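GH5 (Bacteroidetes bacterium AC2a, PDB 4YHE) probably cleaves cellulose or related beta-glucans as an endoglucanase of glycoside hydrolase family 5, built on a beta/alpha barrel. Local coordinates at residues Val268-Tyr273 with Phe314-Lys319; Gly258-Asp263 with Glu307-Tyr312. All coordinates share one frame; numbering follows the deposited sequence.

Interaction 1 of 2, residues Val268-Tyr273 with Phe314-Lys319; sequences VGEEAY and FRYICK
Y316 lays one face of its ring under the aliphatic part of E270, where the first turn of helix 270-285 meets its neighbour, helix 304-323, in the outer layer of the TIM barrel. The CG of E270 stands 3.7 Å from the Y316 ring centroid, 18° off the normal, a CH-pi contact shifted toward the rim; CB of E270 touches CE2 of Y316 at 3.5 Å. The glutamate chain crosses the tyrosine at about a right angle. Its bend at chi2 (95°) turns the carboxylate away from Y316, toward Y312, whose hydroxyl bonds OE2. W257, from the preceding loop, also packs against both E270 and Y316.

One residue on, I317 sits on the ring of Y273 in a second CH-pi contact. Its CG2 lies almost straight over the ring centre, 3.6 Å from the Y273 centroid and only 7° off the normal. CB of I317 approaches CE1 of Y273 at 3.7 Å, and CD1 reaches down to the phenol end, 3.6 Å from Y273 OH. The branched side chain thus covers the ring along its length, and I317 also touches F296 of strand 291-296.

No hydrogen bond crosses between 268-273 and 314-319; these buried neighbours are held by shape and CH-pi contact. The charged end of E270 lies close to the N-terminal start of its helix, where G269 is the N-cap residue, a setting likely to favour a negative carboxylate, while its methylenes do the apolar work.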
loop_
_atom_site.group_PDB
_atom_site.type_symbol
_atom_site.label_atom_id
_atom_site.label_comp_id
_atom_site.label_asym_id
_atom_site.label_seq_id
_atom_site.Cartn_x
_atom_site.Cartn_y
_atom_site.Cartn_z
ATOM N N VAL A 268 0.151 12.086 20.659
ATOM C CA VAL A 268 0.325 11.016 19.682
ATOM C C VAL A 268 1.707 11.114 19.030
ATOM O O VAL A 268 1.944 11.948 18.156
ATOM C CB VAL A 268 -0.744 11.043 18.581
ATOM C CG1 VAL A 268 -0.578 9.803 17.709
ATOM C CG2 VAL A 268 -2.155 11.095 19.184
ATOM N N GLY A 269 2.604 10.241 19.456
ATOM C CA GLY A 269 3.956 10.247 18.964
ATOM C C GLY A 269 4.544 8.867 18.832
ATOM O O GLY A 269 3.904 7.979 18.346
ATOM N N GLU A 270 5.792 8.702 19.272
ATOM C CA GLU A 270 6.506 7.457 19.089
ATOM C C GLU A 270 5.838 6.229 19.677
ATOM O O GLU A 270 5.746 5.195 19.013
ATOM C CB GLU A 270 7.925 7.561 19.671
ATOM C CG GLU A 270 8.802 8.585 18.984
ATOM C CD GLU A 270 8.815 9.951 19.675
ATOM O OE1 GLU A 270 7.850 10.290 20.397
ATOM O OE2 GLU A 270 9.806 10.692 19.490
ATOM N N GLU A 271 5.403 6.334 20.932
ATOM C CA GLU A 271 4.790 5.206 21.627
ATOM C C GLU A 271 3.533 4.713 20.898
ATOM O O GLU A 271 3.305 3.510 20.741
ATOM C CB GLU A 271 4.398 5.588 23.064
ATOM C CG GLU A 271 5.574 5.748 24.007
ATOM C CD GLU A 271 5.139 5.992 25.455
ATOM O OE1 GLU A 271 4.017 6.532 25.676
ATOM O OE2 GLU A 271 5.930 5.644 26.373
ATOM N N ALA A 272 2.713 5.649 20.463
ATOM C CA ALA A 272 1.510 5.274 19.713
ATOM C C ALA A 272 1.848 4.480 18.446
ATOM O O ALA A 272 1.257 3.453 18.173
ATOM C CB ALA A 272 0.729 6.506 19.375
ATOM N N TYR A 273 2.821 4.958 17.684
ATOM C CA TYR A 273 3.135 4.334 16.407
ATOM C C TYR A 273 3.715 2.942 16.641
ATOM O O TYR A 273 3.313 1.975 16.007
ATOM C CB TYR A 273 4.059 5.232 15.559
ATOM C CG TYR A 273 4.024 4.901 14.069
ATOM C CD1 TYR A 273 4.589 3.744 13.587
ATOM C CD2 TYR A 273 3.368 5.732 13.155
ATOM C CE1 TYR A 273 4.552 3.424 12.230
ATOM C CE2 TYR A 273 3.319 5.429 11.808
ATOM C CZ TYR A 273 3.915 4.259 11.345
ATOM O OH TYR A 273 3.856 3.926 9.994
ATOM N N PHE A 314 10.555 9.282 9.521
ATOM C CA PHE A 314 10.902 8.188 8.682
ATOM C C PHE A 314 11.967 7.295 9.355
ATOM O O PHE A 314 11.838 6.097 9.377
ATOM C CB PHE A 314 11.414 8.684 7.314
ATOM C CG PHE A 314 10.348 9.347 6.419
ATOM C CD1 PHE A 314 9.020 8.998 6.482
ATOM C CD2 PHE A 314 10.721 10.302 5.509
ATOM C CE1 PHE A 314 8.079 9.605 5.656
ATOM C CE2 PHE A 314 9.810 10.889 4.660
ATOM C CZ PHE A 314 8.481 10.540 4.734
ATOM N N ARG A 315 13.027 7.885 9.888
ATOM C CA ARG A 315 14.035 7.053 10.512
ATOM C C ARG A 315 13.441 6.208 11.612
ATOM O O ARG A 315 13.645 5.005 11.665
ATOM C CB ARG A 315 15.158 7.893 11.082
ATOM C CG ARG A 315 16.012 8.574 10.055
ATOM C CD ARG A 315 17.345 9.002 10.696
ATOM N NE ARG A 315 17.162 9.974 11.792
ATOM C CZ ARG A 315 16.898 11.268 11.627
ATOM N NH1 ARG A 315 16.786 11.787 10.408
ATOM N NH2 ARG A 315 16.755 12.051 12.692
ATOM N N TYR A 316 12.682 6.839 12.482
ATOM C CA TYR A 316 12.126 6.137 13.644
ATOM C C TYR A 316 11.148 5.021 13.238
ATOM O O TYR A 316 11.300 3.870 13.649
ATOM C CB TYR A 316 11.450 7.133 14.574
ATOM C CG TYR A 316 11.133 6.571 15.937
ATOM C CD1 TYR A 316 12.080 6.628 16.971
ATOM C CD2 TYR A 316 9.910 5.964 16.208
ATOM C CE1 TYR A 316 11.825 6.060 18.197
ATOM C CE2 TYR A 316 9.637 5.413 17.462
ATOM C CZ TYR A 316 10.600 5.485 18.459
ATOM O OH TYR A 316 10.359 4.979 19.712
ATOM N N ILE A 317 10.111 5.351 12.456
ATOM C CA ILE A 317 9.114 4.337 12.141
ATOM C C ILE A 317 9.654 3.186 11.272
ATOM O O ILE A 317 9.272 2.034 11.467
ATOM C CB ILE A 317 7.818 4.935 11.529
ATOM C CG1 ILE A 317 8.014 5.390 10.093
ATOM C CG2 ILE A 317 7.277 6.050 12.434
ATOM C CD1 ILE A 317 6.743 5.974 9.475
ATOM N N CYS A 318 10.548 3.500 10.342
ATOM C CA CYS A 318 11.119 2.497 9.473
ATOM C C CYS A 318 12.061 1.558 10.271
ATOM O O CYS A 318 12.170 0.388 9.954
ATOM C CB CYS A 318 11.827 3.148 8.301
ATOM S SG CYS A 318 10.640 4.010 7.168
ATOM N N LYS A 319 12.714 2.094 11.283
ATOM C CA LYS A 319 13.545 1.240 12.172
ATOM C C LYS A 319 12.619 0.322 12.946
ATOM O O LYS A 319 12.795 -0.897 12.983
ATOM C CB LYS A 319 14.409 2.065 13.115
ATOM C CG LYS A 319 15.192 1.210 14.106
ATOM C CD LYS A 319 16.013 0.148 13.408
ATOM C CE LYS A 319 17.121 -0.411 14.325
ATOM N NZ LYS A 319 17.487 -1.793 13.904
#

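Interaction 2 of 2, residues Gly258-Asp263 with Glu307-Tyr312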
loop_
_atom_site.group_PDB
_atom_site.type_symbol
_atom_site.label_atom_id
_atom_site.label_comp_id
_atom_site.label_asym_id
_atom_site.label_seq_id
_atom_site.Cartn_x
_atom_site.Cartn_y
_atom_site.Cartn_z
ATOM N N GLY A 258 6.760 13.791 17.606
ATOM C CA GLY A 258 7.575 13.120 18.589
ATOM C C GLY A 258 7.895 13.962 19.811
ATOM O O GLY A 258 7.463 15.111 19.949
ATOM N N HIS A 259 8.743 13.380 20.647
ATOM C CA HIS A 259 8.990 13.877 21.977
ATOM C C HIS A 259 9.733 15.213 22.011
ATOM O O HIS A 259 9.619 15.922 22.994
ATOM C CB HIS A 259 9.718 12.815 22.790
ATOM C CG HIS A 259 11.166 12.668 22.435
ATOM N ND1 HIS A 259 11.595 11.978 21.322
ATOM C CD2 HIS A 259 12.285 13.094 23.072
ATOM C CE1 HIS A 259 12.919 11.975 21.292
ATOM N NE2 HIS A 259 13.359 12.668 22.328
ATOM N N THR A 260 10.466 15.573 20.963
ATOM C CA THR A 260 11.085 16.904 20.898
ATOM C C THR A 260 10.251 17.947 20.164
ATOM O O THR A 260 10.594 19.126 20.129
ATOM C CB THR A 260 12.485 16.862 20.237
ATOM O OG1 THR A 260 12.386 16.384 18.883
ATOM C CG2 THR A 260 13.416 15.949 21.024
ATOM N N GLY A 261 9.155 17.526 19.545
ATOM C CA GLY A 261 8.269 18.476 18.867
ATOM C C GLY A 261 7.462 19.307 19.845
ATOM O O GLY A 261 7.094 18.836 20.906
ATOM N N LYS A 262 7.162 20.533 19.457
ATOM C CA LYS A 262 6.179 21.340 20.172
ATOM C C LYS A 262 4.861 21.474 19.390
ATOM O O LYS A 262 3.788 21.435 19.982
ATOM C CB LYS A 262 6.759 22.723 20.475
ATOM C CG LYS A 262 7.997 22.688 21.365
ATOM C CD LYS A 262 7.630 22.395 22.806
ATOM C CE LYS A 262 8.862 22.355 23.695
ATOM N NZ LYS A 262 9.645 23.623 23.586
ATOM N N ASP A 263 4.950 21.642 18.074
ATOM C CA ASP A 263 3.742 21.769 17.226
ATOM C C ASP A 263 3.319 20.357 16.806
ATOM O O ASP A 263 3.481 19.963 15.648
ATOM C CB ASP A 263 4.049 22.639 16.022
ATOM C CG ASP A 263 2.867 22.819 15.093
ATOM O OD1 ASP A 263 1.749 22.988 15.593
ATOM O OD2 ASP A 263 3.087 22.799 13.859
ATOM N N GLU A 307 11.137 20.061 8.037
ATOM C CA GLU A 307 11.565 18.915 7.251
ATOM C C GLU A 307 12.406 17.962 8.085
ATOM O O GLU A 307 12.304 16.771 7.902
ATOM C CB GLU A 307 12.294 19.336 5.957
ATOM C CG GLU A 307 12.562 18.186 4.966
ATOM C CD GLU A 307 11.308 17.615 4.287
ATOM O OE1 GLU A 307 10.176 18.065 4.610
ATOM O OE2 GLU A 307 11.460 16.714 3.418
ATOM N N GLU A 308 13.200 18.472 9.031
ATOM C CA GLU A 308 13.993 17.552 9.867
ATOM C C GLU A 308 13.108 16.620 10.693
ATOM O O GLU A 308 13.459 15.446 10.919
ATOM C CB GLU A 308 14.982 18.306 10.764
ATOM C CG GLU A 308 16.174 18.932 10.014
ATOM C CD GLU A 308 17.010 17.925 9.247
ATOM O OE1 GLU A 308 17.376 16.903 9.815
ATOM O OE2 GLU A 308 17.305 18.156 8.071
ATOM N N PHE A 309 11.941 17.122 11.123
ATOM C CA PHE A 309 10.997 16.268 11.814
ATOM C C PHE A 309 10.407 15.158 10.951
ATOM O O PHE A 309 10.221 14.077 11.441
ATOM C CB PHE A 309 9.881 17.083 12.448
ATOM C CG PHE A 309 10.306 17.745 13.720
ATOM C CD1 PHE A 309 10.258 17.060 14.916
ATOM C CD2 PHE A 309 10.806 19.044 13.701
ATOM C CE1 PHE A 309 10.675 17.673 16.100
ATOM C CE2 PHE A 309 11.215 19.654 14.865
ATOM C CZ PHE A 309 11.165 18.963 16.061
ATOM N N ARG A 310 10.098 15.452 9.689
ATOM C CA ARG A 310 9.686 14.446 8.719
ATOM C C ARG A 310 10.757 13.335 8.526
ATOM O O ARG A 310 10.443 12.145 8.490
ATOM C CB ARG A 310 9.333 15.138 7.397
ATOM C CG ARG A 310 8.819 14.181 6.317
ATOM C CD ARG A 310 9.044 14.756 4.939
ATOM N NE ARG A 310 8.347 14.054 3.887
ATOM C CZ ARG A 310 8.564 14.196 2.576
ATOM N NH1 ARG A 310 9.516 14.974 2.111
ATOM N NH2 ARG A 310 7.848 13.507 1.723
ATOM N N LEU A 311 12.018 13.725 8.439
ATOM C CA LEU A 311 13.101 12.761 8.294
ATOM C C LEU A 311 13.240 11.910 9.547
ATOM O O LEU A 311 13.416 10.709 9.435
ATOM C CB LEU A 311 14.433 13.449 7.951
ATOM C CG LEU A 311 14.481 14.303 6.699
ATOM C CD1 LEU A 311 15.909 14.779 6.393
ATOM C CD2 LEU A 311 13.978 13.520 5.500
ATOM N N TYR A 312 13.128 12.545 10.717
ATOM C CA TYR A 312 13.089 11.852 12.012
ATOM C C TYR A 312 11.956 10.848 12.051
ATOM O O TYR A 312 12.141 9.719 12.417
ATOM C CB TYR A 312 12.958 12.848 13.183
ATOM C CG TYR A 312 12.715 12.184 14.504
ATOM C CD1 TYR A 312 13.734 11.451 15.133
ATOM C CD2 TYR A 312 11.480 12.272 15.147
ATOM C CE1 TYR A 312 13.519 10.815 16.330
ATOM C CE2 TYR A 312 11.270 11.660 16.370
ATOM C CZ TYR A 312 12.298 10.927 16.957
ATOM O OH TYR A 312 12.135 10.299 18.147
#
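The H259 ring meets the hydroxyl of Y312 at its edge, in plane: OH lies 3.6 Å from ND1 of H259, a contact rather than a bond, since both groups spend their polar atoms on E270. Over one face of the imidazole sits CG2 of T260, 3.5 Å above the ring plane, and the ring also stacks with Y381. H259 and T260 are the middle residues of a type I beta turn from G258 to G261, in the loop that leads from helix 246-249 to helix 270-285 of the TIM barrel; the turn is closed by G261 N to G258 O.

F309 fills the space beside the turn from helix 304-323. Its CE1 approaches T260 OG1 at 3.5 Å and G261 CA at 3.8 Å, both obliquely to the ring. OG1 finds its hydrogen bond at the P385 carbonyl, so the phenyl merely packs against it. F309 also packs on Y248 of helix 246-249. With an alanine here, the turn at T260 and G261 would probably lose its apolar backing, and Y248 would lose a packing partner too.

Tyrosine Y312 extends toward the turn because its CG is anti to the backbone N (chi1 172°). Its side chain crosses that of H259 at about a right angle, and its OH lies 3.6 Å from the imidazole CE1 of H259.

Interactions 1 and 2 share helix 304-323, which offers Y316 and I317 to helix 270-285 and, one to two turns earlier, F309 and Y312 to the loop ahead of that helix. Their centres lie about 11 Å apart and they meet at E270. Its OE2 probably accepts two hydrogen bonds, from Y312 OH at 2.7 Å and from H259 ND1 at 2.9 Å, while OE1 packs on G258 CA at 3.4 Å. One carboxylate thus ties the beta turn, the helix start and the neighbouring helix together. Interaction 1 packs two helices of the outer layer, interaction 2 sets the second of them against a loop, and their centres lie about 18 and 24 Å from the centre of the chain.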